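Local coordinates for signal recognition particle receptor FtsY (Sulfolobus acidocaldarius, PDB 5L3W), which is an archaeal receptor for the signal recognition particle, whose NG region combines a helical bundle with a P-loop NTPase-type domain, here holding GDP, at residues A[258-263]-A[281-286]; A[87-92]-A[293-298]; A[46-51]-A[263-268]; A[131-136]-A[163-168]. All blocks are in the same frame, centred on the assembly; numbering follows the deposited sequence.

Contact 1 of 4, residues A[258-263]-A[281-286]; sequences TKVDAD and VYMGVG. With GDP (guanosine-5'-diphosphate), chain B.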
loop_
_atom_site.group_PDB
_atom_site.type_symbol
_atom_site.label_atom_id
_atom_site.label_comp_id
_atom_site.label_asym_id
_atom_site.label_seq_id
_atom_site.Cartn_x
_atom_site.Cartn_y
_atom_site.Cartn_z
ATOM N N THR A 258 -0.453 -0.309 7.427
ATOM C CA THR A 258 -0.329 0.725 8.438
ATOM C C THR A 258 0.883 0.422 9.296
ATOM O O THR A 258 1.411 -0.692 9.278
ATOM C CB THR A 258 -1.580 0.795 9.311
ATOM O OG1 THR A 258 -1.651 -0.391 10.112
ATOM C CG2 THR A 258 -2.818 0.861 8.428
ATOM N N LYS A 259 1.322 1.441 10.041
ATOM C CA LYS A 259 2.403 1.349 11.010
ATOM C C LYS A 259 3.742 1.002 10.370
ATOM O O LYS A 259 4.642 0.483 11.047
ATOM C CB LYS A 259 2.058 0.339 12.115
ATOM C CG LYS A 259 0.854 0.752 12.943
ATOM C CD LYS A 259 0.338 -0.372 13.808
ATOM C CE LYS A 259 -1.000 0.020 14.418
ATOM N NZ LYS A 259 -1.872 -1.163 14.644
ATOM N N VAL A 260 3.909 1.304 9.079
ATOM C CA VAL A 260 5.184 1.035 8.423
ATOM C C VAL A 260 6.294 1.863 9.058
ATOM O O VAL A 260 7.461 1.447 9.055
ATOM C CB VAL A 260 5.076 1.267 6.894
ATOM C CG1 VAL A 260 6.392 0.976 6.222
ATOM C CG2 VAL A 260 4.038 0.339 6.277
ATOM N N ASP A 261 5.956 3.011 9.660
ATOM C CA ASP A 261 6.959 3.811 10.372
ATOM C C ASP A 261 7.537 3.090 11.591
ATOM O O ASP A 261 8.653 3.408 12.019
ATOM C CB ASP A 261 6.353 5.138 10.814
ATOM C CG ASP A 261 5.097 4.939 11.658
ATOM O OD1 ASP A 261 4.099 4.417 11.105
ATOM O OD2 ASP A 261 5.113 5.278 12.867
ATOM N N ALA A 262 6.809 2.138 12.170
ATOM C CA ALA A 262 7.333 1.416 13.320
ATOM C C ALA A 262 8.290 0.303 12.934
ATOM O O ALA A 262 8.795 -0.382 13.825
ATOM C CB ALA A 262 6.192 0.833 14.150
ATOM N N ASP A 263 8.529 0.093 11.639
ATOM C CA ASP A 263 9.456 -0.923 11.134
ATOM C C ASP A 263 10.757 -0.185 10.821
ATOM O O ASP A 263 10.940 0.372 9.737
ATOM C CB ASP A 263 8.842 -1.641 9.933
ATOM C CG ASP A 263 9.861 -2.400 9.084
ATOM O OD1 ASP A 263 10.861 -2.929 9.623
ATOM O OD2 ASP A 263 9.637 -2.478 7.855
ATOM N N VAL A 281 -0.963 -0.343 -2.007
ATOM C CA VAL A 281 -1.118 0.893 -2.772
ATOM C C VAL A 281 -0.745 2.120 -1.937
ATOM O O VAL A 281 -0.177 3.082 -2.463
ATOM C CB VAL A 281 -2.544 1.003 -3.355
ATOM C CG1 VAL A 281 -2.742 -0.056 -4.437
ATOM C CG2 VAL A 281 -3.602 0.803 -2.282
ATOM N N TYR A 282 -1.012 2.100 -0.633
ATOM C CA TYR A 282 -0.520 3.171 0.230
ATOM C C TYR A 282 0.009 2.564 1.517
ATOM O O TYR A 282 -0.250 1.397 1.823
ATOM C CB TYR A 282 -1.597 4.233 0.535
ATOM C CG TYR A 282 -2.000 4.990 -0.708
ATOM C CD1 TYR A 282 -1.316 6.123 -1.103
ATOM C CD2 TYR A 282 -3.042 4.535 -1.510
ATOM C CE1 TYR A 282 -1.663 6.795 -2.262
ATOM C CE2 TYR A 282 -3.397 5.202 -2.670
ATOM C CZ TYR A 282 -2.707 6.326 -3.043
ATOM O OH TYR A 282 -3.063 6.985 -4.198
ATOM N N MET A 283 0.774 3.376 2.259
ATOM C CA MET A 283 1.380 2.964 3.518
ATOM C C MET A 283 1.156 4.050 4.560
ATOM O O MET A 283 1.469 5.220 4.320
ATOM C CB MET A 283 2.886 2.700 3.363
ATOM C CG MET A 283 3.246 1.754 2.236
ATOM S SD MET A 283 4.991 1.301 2.208
ATOM C CE MET A 283 5.799 2.860 1.823
ATOM N N GLY A 284 0.602 3.660 5.708
ATOM C CA GLY A 284 0.528 4.564 6.844
ATOM C C GLY A 284 1.887 4.630 7.519
ATOM O O GLY A 284 2.521 3.600 7.773
ATOM N N VAL A 285 2.345 5.846 7.799
ATOM C CA VAL A 285 3.670 6.055 8.359
ATOM C C VAL A 285 3.583 6.954 9.585
ATOM O O VAL A 285 4.530 7.682 9.897
ATOM C CB VAL A 285 4.630 6.651 7.308
ATOM C CG1 VAL A 285 4.790 5.691 6.118
ATOM C CG2 VAL A 285 4.135 8.016 6.854
ATOM N N GLY A 286 2.472 6.895 10.305
ATOM C CA GLY A 286 2.313 7.716 11.489
ATOM C C GLY A 286 0.848 7.857 11.861
ATOM O O GLY A 286 -0.026 7.219 11.278
HETATM P PB GDP B . -9.149 0.560 14.359
HETATM O O1B GDP B . -10.034 1.579 13.679
HETATM O O2B GDP B . -8.988 -0.635 13.449
HETATM O O3B GDP B . -9.761 0.080 15.650
HETATM O O3A GDP B . -7.699 1.219 14.567
HETATM P PA GDP B . -7.421 2.788 14.842
HETATM O O1A GDP B . -7.686 3.668 13.641
HETATM O O2A GDP B . -8.199 3.247 16.058
HETATM O "O5'" GDP B . -5.851 2.748 15.153
HETATM C "C5'" GDP B . -5.361 2.072 16.320
HETATM C "C4'" GDP B . -4.048 2.716 16.750
HETATM O "O4'" GDP B . -3.063 2.518 15.723
HETATM C "C3'" GDP B . -4.234 4.222 16.897
HETATM O "O3'" GDP B . -3.647 4.718 18.107
HETATM C "C2'" GDP B . -3.514 4.800 15.700
HETATM O "O2'" GDP B . -2.975 6.090 15.979
HETATM C "C1'" GDP B . -2.442 3.760 15.412
HETATM N N9 GDP B . -2.014 3.839 14.000
HETATM C C8 GDP B . -2.793 3.698 12.909
HETATM N N7 GDP B . -2.074 3.860 11.772
HETATM C C5 GDP B . -0.798 4.103 12.137
HETATM C C6 GDP B . 0.490 4.353 11.446
HETATM O O6 GDP B . 0.568 4.375 10.202
HETATM N N1 GDP B . 1.575 4.567 12.197
HETATM C C2 GDP B . 1.541 4.554 13.545
HETATM N N2 GDP B . 2.694 4.775 14.227
HETATM N N3 GDP B . 0.400 4.327 14.243
HETATM C C4 GDP B . -0.769 4.097 13.605
#
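D261 presses its carboxylate against the peptide backbone of V285, D261 CG lying 3.3 Å from V285 C, and still spends both oxygens on the guanine of GDP. GDP N1 gives a bond to D261 OD1 (2.8 Å), and GDP N2 gives an almost straight one to D261 OD2 (2.8 Å, 178° at the hydrogen). Two acceptors on one short side chain suit two neighbouring donors, the chemistry of the TKxD guanine-recognition motif to which 258-261 (TKVD) conforms. With CG placed between the backbone N and the carbonyl carbon (chi1 55°), the group reaches the base from its 3-10 turn. GDP O6 accepts from two backbone amides, K259 N at 3.0 Å and G286 N at 3.2 Å, one from each segment. G284 is a glycine fitted to this site, because the position where a side chain would start is taken up by O6. The extended, flexible chain of K259 runs over one face of the purine, its CG 3.8 Å from GDP C5, while NZ continues to a salt bridge with D232 and a bond to G121 O. Beyond the O6 edge of the base, V260 N donates to G284 O at 3.0 Å, tying the 3-10 turn to the end of strand 280-284. V260 CG2 packs on M283 CB at 3.9 Å, branched and linear apolar chains meeting at a slant. Strands 254-258 and 280-284 are parallel neighbours whose ends carry these loops; strand 292-294 flanks the second antiparallel, and W299 of helix 297-304 covers V260, M283 and V285.

Contact 2 of 4, residues A[87-92]-A[293-298]; sequences SITEIL and IPFSPD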
loop_
_atom_site.group_PDB
_atom_site.type_symbol
_atom_site.label_atom_id
_atom_site.label_comp_id
_atom_site.label_asym_id
_atom_site.label_seq_id
_atom_site.Cartn_x
_atom_site.Cartn_y
_atom_site.Cartn_z
ATOM N N SER A 87 12.805 -4.453 -8.009
ATOM C CA SER A 87 12.397 -5.630 -7.236
ATOM C C SER A 87 11.425 -5.244 -6.126
ATOM O O SER A 87 10.400 -5.901 -5.933
ATOM C CB SER A 87 13.615 -6.322 -6.618
ATOM O OG SER A 87 14.547 -6.775 -7.567
ATOM N N ILE A 88 11.747 -4.183 -5.375
ATOM C CA ILE A 88 10.870 -3.716 -4.303
ATOM C C ILE A 88 9.502 -3.328 -4.855
ATOM O O ILE A 88 8.470 -3.591 -4.230
ATOM C CB ILE A 88 11.541 -2.555 -3.543
ATOM C CG1 ILE A 88 12.768 -3.086 -2.794
ATOM C CG2 ILE A 88 10.575 -1.915 -2.526
ATOM C CD1 ILE A 88 13.643 -1.999 -2.202
ATOM N N THR A 89 9.471 -2.714 -6.040
ATOM C CA THR A 89 8.209 -2.381 -6.699
ATOM C C THR A 89 7.416 -3.631 -7.040
ATOM O O THR A 89 6.195 -3.679 -6.845
ATOM C CB THR A 89 8.481 -1.575 -7.980
ATOM O OG1 THR A 89 9.053 -0.308 -7.632
ATOM C CG2 THR A 89 7.178 -1.359 -8.775
ATOM N N GLU A 90 8.095 -4.652 -7.557
ATOM C CA GLU A 90 7.430 -5.918 -7.839
ATOM C C GLU A 90 6.899 -6.580 -6.561
ATOM O O GLU A 90 5.784 -7.116 -6.550
ATOM C CB GLU A 90 8.397 -6.835 -8.583
ATOM C CG GLU A 90 7.830 -8.194 -8.897
ATOM C CD GLU A 90 8.828 -9.048 -9.648
ATOM O OE1 GLU A 90 10.050 -8.777 -9.517
ATOM O OE2 GLU A 90 8.393 -9.979 -10.372
ATOM N N ILE A 91 7.680 -6.543 -5.479
ATOM C CA ILE A 91 7.255 -7.116 -4.199
ATOM C C ILE A 91 5.965 -6.456 -3.712
ATOM O O ILE A 91 5.002 -7.130 -3.335
ATOM C CB ILE A 91 8.369 -6.963 -3.144
ATOM C CG1 ILE A 91 9.687 -7.595 -3.588
ATOM C CG2 ILE A 91 7.956 -7.574 -1.805
ATOM C CD1 ILE A 91 9.545 -9.002 -3.858
ATOM N N LEU A 92 5.932 -5.126 -3.704
ATOM C CA LEU A 92 4.849 -4.409 -3.041
ATOM C C LEU A 92 3.598 -4.271 -3.890
ATOM O O LEU A 92 2.492 -4.433 -3.377
ATOM C CB LEU A 92 5.330 -3.012 -2.640
ATOM C CG LEU A 92 6.380 -3.073 -1.543
ATOM C CD1 LEU A 92 7.211 -1.849 -1.702
ATOM C CD2 LEU A 92 5.696 -3.095 -0.198
ATOM N N ILE A 293 1.535 7.594 2.551
ATOM C CA ILE A 293 2.356 7.850 1.379
ATOM C C ILE A 293 2.031 6.800 0.334
ATOM O O ILE A 293 1.641 5.673 0.681
ATOM C CB ILE A 293 3.854 7.871 1.719
ATOM C CG1 ILE A 293 4.312 6.531 2.301
ATOM C CG2 ILE A 293 4.155 9.003 2.675
ATOM C CD1 ILE A 293 5.847 6.502 2.542
ATOM N N PRO A 294 2.146 7.137 -0.947
ATOM C CA PRO A 294 2.091 6.102 -1.977
ATOM C C PRO A 294 3.189 5.094 -1.709
ATOM O O PRO A 294 4.130 5.344 -0.952
ATOM C CB PRO A 294 2.337 6.869 -3.286
ATOM C CG PRO A 294 2.042 8.324 -2.961
ATOM C CD PRO A 294 2.416 8.476 -1.509
ATOM N N PHE A 295 3.042 3.924 -2.310
ATOM C CA PHE A 295 4.127 2.968 -2.281
ATOM C C PHE A 295 5.379 3.642 -2.822
ATOM O O PHE A 295 5.340 4.336 -3.843
ATOM C CB PHE A 295 3.775 1.735 -3.109
ATOM C CG PHE A 295 4.793 1.407 -4.145
ATOM C CD1 PHE A 295 5.903 0.644 -3.815
ATOM C CD2 PHE A 295 4.658 1.879 -5.446
ATOM C CE1 PHE A 295 6.853 0.345 -4.764
ATOM C CE2 PHE A 295 5.604 1.583 -6.402
ATOM C CZ PHE A 295 6.702 0.815 -6.060
ATOM N N SER A 296 6.475 3.469 -2.111
ATOM C CA SER A 296 7.724 4.047 -2.560
ATOM C C SER A 296 8.849 3.049 -2.354
ATOM O O SER A 296 9.163 2.698 -1.208
ATOM C CB SER A 296 8.027 5.339 -1.807
ATOM O OG SER A 296 9.354 5.748 -2.066
ATOM N N PRO A 297 9.480 2.568 -3.428
ATOM C CA PRO A 297 10.724 1.813 -3.243
ATOM C C PRO A 297 11.776 2.602 -2.483
ATOM O O PRO A 297 12.553 1.997 -1.731
ATOM C CB PRO A 297 11.156 1.499 -4.681
ATOM C CG PRO A 297 10.486 2.519 -5.506
ATOM C CD PRO A 297 9.176 2.791 -4.845
ATOM N N ASP A 298 11.807 3.939 -2.641
ATOM C CA ASP A 298 12.818 4.778 -1.979
ATOM C C ASP A 298 12.734 4.678 -0.456
ATOM O O ASP A 298 13.760 4.661 0.230
ATOM C CB ASP A 298 12.664 6.239 -2.414
ATOM C CG ASP A 298 13.232 6.506 -3.799
ATOM O OD1 ASP A 298 14.221 5.851 -4.176
ATOM O OD2 ASP A 298 12.694 7.375 -4.511
#
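F295 points its ring at T89 and L92 of helix 73-93, a packing contact of the NG fold in which this long helix lies beside the link between strand 292-294 and helix 297-304. From F295 CB the side chain leaves at an eclipsed-like first torsion (chi1 126°), a probably strained setting that turns the ring toward the helix. Along one side of the ring, F295 CD1 comes to 3.5 Å from L92 CD1, a leucine methyl lying at the ring edge. Next, F295 CE1 sits 3.6 Å from T89 CA. At the tip, F295 CZ lies 3.0 Å from T89 OG1, which approaches in the ring plane, and F295 CZ is also 3.5 Å from T89 CG2. Threonine suits the place by offering both a methyl and a hydroxyl; the latter bonds to K85 O, one helical turn back, so its polarity is satisfied on its own helix. The phenylalanine thus supplies a broad apolar filler between helix and loop. Beyond the ring, S296 is the N-cap of the last helix, its OG bonded to W299 N, and P297 follows. The compact proline packs against a beta-branched neighbour, with I88 CG2 resting 3.8 Å from P297 CA.

Contact 3 of 4, residues A[46-51]-A[263-268]; sequences DSDVSY and DAKGGI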
loop_
_atom_site.group_PDB
_atom_site.type_symbol
_atom_site.label_atom_id
_atom_site.label_comp_id
_atom_site.label_asym_id
_atom_site.label_seq_id
_atom_site.Cartn_x
_atom_site.Cartn_y
_atom_site.Cartn_z
ATOM N N ASP A 46 20.332 -8.579 8.116
ATOM C CA ASP A 46 20.429 -7.683 9.268
ATOM C C ASP A 46 19.205 -6.774 9.349
ATOM O O ASP A 46 18.646 -6.570 10.434
ATOM C CB ASP A 46 21.710 -6.847 9.164
ATOM C CG ASP A 46 22.243 -6.382 10.518
ATOM O OD1 ASP A 46 21.570 -6.568 11.567
ATOM O OD2 ASP A 46 23.364 -5.827 10.544
ATOM N N SER A 47 18.764 -6.234 8.203
ATOM C CA SER A 47 17.651 -5.286 8.122
ATOM C C SER A 47 16.290 -5.966 8.094
ATOM O O SER A 47 15.337 -5.416 7.541
ATOM C CB SER A 47 17.787 -4.405 6.872
ATOM O OG SER A 47 18.910 -3.553 6.996
ATOM N N ASP A 48 16.184 -7.150 8.685
ATOM C CA ASP A 48 14.922 -7.879 8.845
ATOM C C ASP A 48 14.309 -8.306 7.525
ATOM O O ASP A 48 13.130 -8.627 7.494
ATOM C CB ASP A 48 13.861 -7.072 9.617
ATOM C CG ASP A 48 14.215 -6.875 11.080
ATOM O OD1 ASP A 48 14.888 -7.750 11.676
ATOM O OD2 ASP A 48 13.797 -5.839 11.635
ATOM N N VAL A 49 15.057 -8.284 6.424
ATOM C CA VAL A 49 14.532 -8.848 5.188
ATOM C C VAL A 49 14.523 -10.365 5.317
ATOM O O VAL A 49 15.525 -10.969 5.723
ATOM C CB VAL A 49 15.362 -8.380 3.987
ATOM C CG1 VAL A 49 14.771 -8.917 2.701
ATOM C CG2 VAL A 49 15.443 -6.842 3.950
ATOM N N SER A 50 13.377 -10.984 5.018
ATOM C CA SER A 50 13.266 -12.435 5.093
ATOM C C SER A 50 14.166 -13.120 4.062
ATOM O O SER A 50 14.668 -12.509 3.109
ATOM C CB SER A 50 11.820 -12.893 4.853
ATOM O OG SER A 50 11.480 -12.783 3.478
ATOM N N TYR A 51 14.308 -14.436 4.233
ATOM C CA TYR A 51 15.200 -15.224 3.387
ATOM C C TYR A 51 14.715 -15.277 1.944
ATOM O O TYR A 51 15.513 -15.110 1.009
ATOM C CB TYR A 51 15.339 -16.629 3.963
ATOM C CG TYR A 51 15.794 -16.597 5.402
ATOM C CD1 TYR A 51 17.056 -16.108 5.739
ATOM C CD2 TYR A 51 14.965 -17.042 6.430
ATOM C CE1 TYR A 51 17.484 -16.067 7.057
ATOM C CE2 TYR A 51 15.384 -17.009 7.752
ATOM C CZ TYR A 51 16.645 -16.519 8.057
ATOM O OH TYR A 51 17.065 -16.483 9.363
ATOM N N ASP A 263 8.529 0.093 11.639
ATOM C CA ASP A 263 9.456 -0.923 11.134
ATOM C C ASP A 263 10.757 -0.185 10.821
ATOM O O ASP A 263 10.940 0.372 9.737
ATOM C CB ASP A 263 8.842 -1.641 9.933
ATOM C CG ASP A 263 9.861 -2.400 9.084
ATOM O OD1 ASP A 263 10.861 -2.929 9.623
ATOM O OD2 ASP A 263 9.637 -2.478 7.855
ATOM N N ALA A 264 11.661 -0.167 11.804
ATOM C CA ALA A 264 12.821 0.713 11.727
ATOM C C ALA A 264 13.719 0.373 10.545
ATOM O O ALA A 264 14.263 1.272 9.897
ATOM C CB ALA A 264 13.618 0.660 13.029
ATOM N N LYS A 265 13.883 -0.913 10.240
ATOM C CA LYS A 265 14.905 -1.341 9.295
ATOM C C LYS A 265 14.359 -1.624 7.910
ATOM O O LYS A 265 15.145 -1.850 6.986
ATOM C CB LYS A 265 15.624 -2.579 9.832
ATOM C CG LYS A 265 16.335 -2.333 11.160
ATOM C CD LYS A 265 16.794 -3.644 11.781
ATOM C CE LYS A 265 17.358 -3.419 13.169
ATOM N NZ LYS A 265 17.725 -4.710 13.804
ATOM N N GLY A 266 13.041 -1.626 7.737
ATOM C CA GLY A 266 12.441 -1.697 6.438
ATOM C C GLY A 266 12.016 -3.082 6.005
ATOM O O GLY A 266 11.072 -3.201 5.225
ATOM N N GLY A 267 12.675 -4.135 6.505
ATOM C CA GLY A 267 12.458 -5.463 5.940
ATOM C C GLY A 267 11.206 -6.181 6.411
ATOM O O GLY A 267 10.755 -7.111 5.733
ATOM N N ILE A 268 10.637 -5.783 7.557
ATOM C CA ILE A 268 9.438 -6.449 8.061
ATOM C C ILE A 268 8.261 -6.212 7.122
ATOM O O ILE A 268 7.622 -7.167 6.654
ATOM C CB ILE A 268 9.107 -5.989 9.497
ATOM C CG1 ILE A 268 10.279 -6.239 10.465
ATOM C CG2 ILE A 268 7.822 -6.683 9.992
ATOM C CD1 ILE A 268 10.072 -5.579 11.872
#
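S47 and G267 bring two turns of backbone close together, V49 CA and G267 CA just 4.0 Å apart. Segment 46-51 ends helix 34-46 in a Schellman motif, where D48 has positive phi (65°) and D48 N and V49 N bond back to L45 O and L44 O. G267 N gives S47 O a weak hydrogen bond of 3.1 Å, and G267 CA meets the same oxygen at 3.3 Å. A side chain at 267 would strike S47 to V49, and G266 owes its type to its own backbone angles. D263 shapes the turn through an Asx motif, its OD1 accepting from G266 N at 3.2 Å from above the carboxylate plane. K265 stretches its aliphatic chain along the partner, K265 CD 3.7 Å from D46 O, its amine probably feeling D46 and D48 only at longer range. D48 runs alongside I268, D48 CB 3.8 Å from I268 CG1. The DAKGG sequence resembles the DARGG motif at the N-G interface of SRP proteins and their receptors. Here the turn between helices 34-46 and 51-66 meets the start of helix 267-275, while S47 OG bonds to I304 O at the end of helix 297-304.

Contact 4 of 4, residues A[131-136]-A[163-168]; sequences VVNMLK and SKLEVQ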
loop_
_atom_site.group_PDB
_atom_site.type_symbol
_atom_site.label_atom_id
_atom_site.label_comp_id
_atom_site.label_asym_id
_atom_site.label_seq_id
_atom_site.Cartn_x
_atom_site.Cartn_y
_atom_site.Cartn_z
ATOM N N VAL A 131 -7.235 8.790 4.093
ATOM C CA VAL A 131 -7.714 8.771 2.713
ATOM C C VAL A 131 -8.611 9.978 2.439
ATOM O O VAL A 131 -8.541 10.588 1.366
ATOM C CB VAL A 131 -8.420 7.437 2.407
ATOM C CG1 VAL A 131 -9.086 7.479 1.038
ATOM C CG2 VAL A 131 -7.404 6.302 2.453
ATOM N N VAL A 132 -9.443 10.364 3.412
ATOM C CA VAL A 132 -10.229 11.585 3.254
ATOM C C VAL A 132 -9.313 12.792 3.107
ATOM O O VAL A 132 -9.539 13.667 2.260
ATOM C CB VAL A 132 -11.192 11.766 4.439
ATOM C CG1 VAL A 132 -11.863 13.138 4.354
ATOM C CG2 VAL A 132 -12.222 10.662 4.469
ATOM N N ASN A 133 -8.276 12.866 3.943
ATOM C CA ASN A 133 -7.360 13.999 3.906
ATOM C C ASN A 133 -6.715 14.137 2.534
ATOM O O ASN A 133 -6.612 15.245 1.993
ATOM C CB ASN A 133 -6.292 13.822 4.990
ATOM C CG ASN A 133 -5.348 15.003 5.077
ATOM O OD1 ASN A 133 -5.711 16.052 5.591
ATOM N ND2 ASN A 133 -4.128 14.833 4.579
ATOM N N MET A 134 -6.299 13.017 1.949
ATOM C CA MET A 134 -5.600 13.042 0.673
ATOM C C MET A 134 -6.526 13.425 -0.470
ATOM O O MET A 134 -6.141 14.205 -1.348
ATOM C CB MET A 134 -4.966 11.680 0.424
ATOM C CG MET A 134 -4.525 11.446 -0.983
ATOM S SD MET A 134 -3.829 9.798 -1.096
ATOM C CE MET A 134 -4.181 9.427 -2.801
ATOM N N LEU A 135 -7.753 12.893 -0.481
ATOM C CA LEU A 135 -8.697 13.263 -1.533
ATOM C C LEU A 135 -9.092 14.732 -1.441
ATOM O O LEU A 135 -9.372 15.367 -2.464
ATOM C CB LEU A 135 -9.938 12.373 -1.468
ATOM C CG LEU A 135 -9.710 10.866 -1.603
ATOM C CD1 LEU A 135 -10.894 10.120 -1.049
ATOM C CD2 LEU A 135 -9.476 10.460 -3.044
ATOM N N LYS A 136 -9.122 15.291 -0.233
ATOM C CA LYS A 136 -9.307 16.732 -0.105
ATOM C C LYS A 136 -8.141 17.482 -0.740
ATOM O O LYS A 136 -8.340 18.413 -1.527
ATOM C CB LYS A 136 -9.470 17.115 1.366
ATOM C CG LYS A 136 -10.803 16.702 1.969
ATOM C CD LYS A 136 -11.530 17.895 2.569
ATOM C CE LYS A 136 -10.756 18.478 3.737
ATOM N NZ LYS A 136 -10.589 17.444 4.793
ATOM N N SER A 163 -15.400 15.467 11.636
ATOM C CA SER A 163 -15.544 16.851 12.063
ATOM C C SER A 163 -14.260 17.637 11.821
ATOM O O SER A 163 -14.292 18.742 11.270
ATOM C CB SER A 163 -15.939 16.888 13.536
ATOM O OG SER A 163 -16.547 18.119 13.858
ATOM N N LYS A 164 -13.113 17.080 12.226
ATOM C CA LYS A 164 -11.848 17.770 12.002
ATOM C C LYS A 164 -11.587 17.961 10.512
ATOM O O LYS A 164 -11.055 18.995 10.094
ATOM C CB LYS A 164 -10.693 17.008 12.656
ATOM C CG LYS A 164 -10.823 16.786 14.163
ATOM C CD LYS A 164 -10.510 18.043 14.971
ATOM C CE LYS A 164 -9.021 18.372 14.976
ATOM N NZ LYS A 164 -8.790 19.681 15.660
ATOM N N LEU A 165 -11.965 16.984 9.695
ATOM C CA LEU A 165 -11.718 17.053 8.261
ATOM C C LEU A 165 -12.818 17.783 7.504
ATOM O O LEU A 165 -12.692 17.969 6.289
ATOM C CB LEU A 165 -11.532 15.638 7.692
ATOM C CG LEU A 165 -10.208 14.955 8.065
ATOM C CD1 LEU A 165 -10.387 13.456 8.138
ATOM C CD2 LEU A 165 -9.115 15.300 7.070
ATOM N N GLU A 166 -13.882 18.207 8.189
ATOM C CA GLU A 166 -14.981 18.955 7.577
ATOM C C GLU A 166 -15.604 18.156 6.432
ATOM O O GLU A 166 -15.626 18.580 5.275
ATOM C CB GLU A 166 -14.512 20.334 7.098
ATOM C CG GLU A 166 -14.040 21.259 8.201
ATOM C CD GLU A 166 -13.515 22.574 7.662
ATOM O OE1 GLU A 166 -12.652 22.539 6.758
ATOM O OE2 GLU A 166 -13.970 23.638 8.139
ATOM N N VAL A 167 -16.123 16.984 6.794
ATOM C CA VAL A 167 -16.673 16.022 5.847
ATOM C C VAL A 167 -17.912 15.402 6.482
ATOM O O VAL A 167 -18.013 15.299 7.708
ATOM C CB VAL A 167 -15.610 14.954 5.465
ATOM C CG1 VAL A 167 -16.246 13.664 4.993
ATOM C CG2 VAL A 167 -14.686 15.493 4.395
ATOM N N GLN A 168 -18.878 15.024 5.641
ATOM C CA GLN A 168 -20.125 14.450 6.125
ATOM C C GLN A 168 -19.947 12.982 6.491
ATOM O O GLN A 168 -19.390 12.191 5.720
ATOM C CB GLN A 168 -21.225 14.589 5.077
ATOM C CG GLN A 168 -22.538 13.915 5.477
ATOM C CD GLN A 168 -23.428 14.808 6.329
ATOM O OE1 GLN A 168 -23.792 15.908 5.916
ATOM N NE2 GLN A 168 -23.778 14.340 7.525
#
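Helix 124-137, which follows the P-loop-like turn, packs through V132 and K136 against L165 and V167, where helix 152-164 gives way to strand 168-170. Helix 152-164 ends in a Schellman motif with E166 at positive phi. L165 O, at the very end of that turn, takes a donor from across the contact: K136 NZ bonds to L165 O at 2.6 Å, in the carbonyl plane and on a lone pair (C=O...N angle 128°). The lysine chain gets there by folding back, bent at chi2, chi3 and chi4, with chi2 (-124°) away from a staggered value. A long flexible side chain suits this reach, and its ammonium may also respond weakly to the more distant carboxylate of E166. The same nitrogen passes 3.5 Å from L165 CD2. Leucine fills the middle of the interface with both branches: L165 CD2 lies 3.8 Å from N133 OD1, the two side chains crossing nearly at right angles, and L165 CD1 is 4.1 Å from V132 CG1. N133 turns its other end away, ND2 bonding to D290. V132 and V167 pass one another head to tail, V132 CG1 3.7 Å from V167 CG2, compact beta-branched residues both touching T142 of strand 142-146. Neighbouring helices packed on one side of a parallel sheet, joined by beta-alpha-beta crossovers, are typical of the P-loop NTPase fold.

In the fold
Contact 1 is the most buried of the four and the one built round GDP, relying on directed polar bonds from a carboxylate and backbone amides. Contact 2 adjoins it through the pairing of strands 280-284 and 292-294, yet is almost wholly apolar at partly buried surface. Contact 3 shares D263 with contact 1, but there the loop turns outward to the helical bundle, and close backbone packing with charged side chains at its edges replaces base recognition. Contacts 2 and 3 both join N-terminal helices to the nucleotide-binding domain. Contact 4 lies within that domain, on the other side of the chain's centre from contact 3, about 33 Å away between centres, and mixes aliphatic packing with one lysine bond.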